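DUF1902 domain-containing protein (Thermus thermophilus, PDB 1WV8) is of unknown function, a small two-subunit protein whose sequence family falls in a clan with Met-repressor-like proteins. Local coordinates at residues K5-W10 with R63-R68. Residues are numbered along the deposited sequence; the frame is centred on the assembly and turned at random.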
loop_
_atom_site.group_PDB
_atom_site.type_symbol
_atom_site.label_atom_id
_atom_site.label_comp_id
_atom_site.label_asym_id
_atom_site.label_seq_id
_atom_site.Cartn_x
_atom_site.Cartn_y
_atom_site.Cartn_z
ATOM N N LYS A 5 1.507 3.654 -9.576
ATOM C CA LYS A 5 1.139 3.943 -8.206
ATOM C C LYS A 5 -0.357 4.210 -8.105
ATOM O O LYS A 5 -0.899 5.044 -8.827
ATOM C CB LYS A 5 1.936 5.150 -7.712
ATOM C CG LYS A 5 3.444 4.945 -7.793
ATOM C CD LYS A 5 4.198 6.152 -7.257
ATOM C CE LYS A 5 5.701 5.975 -7.399
ATOM N NZ LYS A 5 6.457 7.152 -6.875
ATOM N N VAL A 6 -1.014 3.481 -7.211
ATOM C CA VAL A 6 -2.447 3.624 -6.973
ATOM C C VAL A 6 -2.677 3.828 -5.480
ATOM O O VAL A 6 -2.205 3.033 -4.651
ATOM C CB VAL A 6 -3.218 2.363 -7.413
ATOM C CG1 VAL A 6 -4.712 2.500 -7.082
ATOM C CG2 VAL A 6 -3.020 2.141 -8.901
ATOM N N GLN A 7 -3.393 4.891 -5.125
ATOM C CA GLN A 7 -3.667 5.137 -3.720
ATOM C C GLN A 7 -4.992 4.525 -3.297
ATOM O O GLN A 7 -5.972 4.547 -4.045
ATOM C CB GLN A 7 -3.693 6.628 -3.405
ATOM C CG GLN A 7 -2.362 7.329 -3.494
ATOM C CD GLN A 7 -2.018 7.734 -4.907
ATOM O OE1 GLN A 7 -2.808 8.389 -5.575
ATOM N NE2 GLN A 7 -0.828 7.355 -5.366
ATOM N N ALA A 8 -5.006 3.975 -2.090
ATOM C CA ALA A 8 -6.210 3.390 -1.523
ATOM C C ALA A 8 -6.543 4.345 -0.399
ATOM O O ALA A 8 -5.752 4.516 0.526
ATOM C CB ALA A 8 -5.938 2.001 -0.969
ATOM N N LEU A 9 -7.700 4.986 -0.507
ATOM C CA LEU A 9 -8.134 5.959 0.490
ATOM C C LEU A 9 -9.275 5.352 1.294
ATOM O O LEU A 9 -10.250 4.850 0.728
ATOM C CB LEU A 9 -8.580 7.231 -0.236
ATOM C CG LEU A 9 -7.563 7.670 -1.294
ATOM C CD1 LEU A 9 -8.214 8.590 -2.291
ATOM C CD2 LEU A 9 -6.385 8.333 -0.618
ATOM N N TRP A 10 -9.150 5.375 2.619
ATOM C CA TRP A 10 -10.194 4.784 3.445
ATOM C C TRP A 10 -11.388 5.721 3.614
ATOM O O TRP A 10 -11.237 6.877 4.002
ATOM C CB TRP A 10 -9.640 4.412 4.813
ATOM C CG TRP A 10 -10.699 3.955 5.785
ATOM C CD1 TRP A 10 -11.008 4.528 6.991
ATOM C CD2 TRP A 10 -11.547 2.809 5.657
ATOM N NE1 TRP A 10 -11.986 3.804 7.622
ATOM C CE2 TRP A 10 -12.340 2.743 6.827
ATOM C CE3 TRP A 10 -11.715 1.826 4.668
ATOM C CZ2 TRP A 10 -13.288 1.727 7.041
ATOM C CZ3 TRP A 10 -12.659 0.814 4.881
ATOM C CH2 TRP A 10 -13.432 0.777 6.059
ATOM N N ARG A 63 1.538 -0.777 -7.702
ATOM C CA ARG A 63 1.906 -0.488 -6.310
ATOM C C ARG A 63 0.727 0.178 -5.574
ATOM O O ARG A 63 0.457 1.371 -5.748
ATOM C CB ARG A 63 3.133 0.431 -6.238
ATOM C CG ARG A 63 3.631 0.672 -4.805
ATOM C CD ARG A 63 4.833 1.612 -4.752
ATOM N NE ARG A 63 5.991 1.111 -5.494
ATOM C CZ ARG A 63 7.142 1.770 -5.617
ATOM N NH1 ARG A 63 7.289 2.958 -5.045
ATOM N NH2 ARG A 63 8.141 1.252 -6.321
ATOM N N LEU A 64 0.008 -0.604 -4.774
ATOM C CA LEU A 64 -1.118 -0.081 -4.005
ATOM C C LEU A 64 -0.579 0.543 -2.726
ATOM O O LEU A 64 0.075 -0.130 -1.925
ATOM C CB LEU A 64 -2.085 -1.194 -3.644
ATOM C CG LEU A 64 -3.592 -0.898 -3.677
ATOM C CD1 LEU A 64 -4.265 -1.754 -2.620
ATOM C CD2 LEU A 64 -3.883 0.572 -3.428
ATOM N N GLU A 65 -0.859 1.830 -2.538
ATOM C CA GLU A 65 -0.380 2.567 -1.374
ATOM C C GLU A 65 -1.504 2.993 -0.431
ATOM O O GLU A 65 -2.539 3.492 -0.868
ATOM C CB GLU A 65 0.388 3.804 -1.840
ATOM C CG GLU A 65 1.554 3.479 -2.779
ATOM C CD GLU A 65 2.079 4.703 -3.512
ATOM O OE1 GLU A 65 1.265 5.378 -4.181
ATOM O OE2 GLU A 65 3.299 4.985 -3.426
ATOM N N ALA A 66 -1.291 2.792 0.864
ATOM C CA ALA A 66 -2.264 3.170 1.878
ATOM C C ALA A 66 -1.515 3.939 2.946
ATOM O O ALA A 66 -0.559 3.418 3.536
ATOM C CB ALA A 66 -2.921 1.929 2.490
ATOM N N THR A 67 -1.942 5.174 3.200
ATOM C CA THR A 67 -1.281 6.005 4.192
ATOM C C THR A 67 -2.045 6.100 5.507
ATOM O O THR A 67 -3.278 6.121 5.539
ATOM C CB THR A 67 -1.012 7.422 3.640
ATOM O OG1 THR A 67 -0.244 7.327 2.429
ATOM C CG2 THR A 67 -0.229 8.250 4.650
ATOM N N ARG A 68 -1.280 6.143 6.593
ATOM C CA ARG A 68 -1.817 6.235 7.939
ATOM C C ARG A 68 -1.013 7.287 8.691
ATOM O O ARG A 68 0.218 7.305 8.646
ATOM C CB ARG A 68 -1.682 4.890 8.653
ATOM C CG ARG A 68 -2.314 4.827 10.031
ATOM C CD ARG A 68 -3.379 3.738 10.092
ATOM N NE ARG A 68 -3.652 3.343 11.473
ATOM C CZ ARG A 68 -4.551 2.421 11.837
ATOM N NH1 ARG A 68 -5.316 1.828 10.927
ATOM N NH2 ARG A 68 -4.871 2.313 13.125
HETATM O O HOH W 1 -4.435 5.859 2.327
#
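The carbonyl O of V6 accepts a hydrogen bond from the backbone N of E65 at 2.8 Å, and the CA of L64 also approaches this oxygen, in a weaker CA-H...O contact. V6 N in turn donates to R63 O, and A8 N to E65 O at 2.8 Å, the alternating ladder of parallel strands. Beyond A8 the strands diverge, the axes of the two segments lying 37° apart, and a water bridges the gap, donating to A8 O and accepting from T67 N.

K5, Q7, R63 and E65 share one face. There Q7 and E65 run side by side; a bend at chi2 (83°) sets CD of Q7 beside E65, and NE2 donates to E65 OE1 at 3.1 Å, with this oxygen in the amide plane though the two planes are 47° apart. An alanine in place of Q7 would probably leave E65 OE1 without this donor and its carboxylate freer to turn. K5 suits this partly exposed face: its CB lies 3.6 Å from E65 OE1, and the aliphatic chain, extended beyond CG, carries CE and NZ alongside R63. K5 NZ and R63 NH1 are like charges 4.7 Å apart, whose repulsion the nearby E65 carboxylate probably eases.

V6, A8 and L64 suit the opposite, apolar face: L64 CD2 lies 3.5 Å from A8 CB, whose small methyl leaves room for it. Helix 34-51 covers this face, touching A8 and L64. Strand 16-20 pairs antiparallel with strand 3-11 on its other edge, while strand 61-69 pairs antiparallel with a strand of the second subunit, carrying the sheet across the interface.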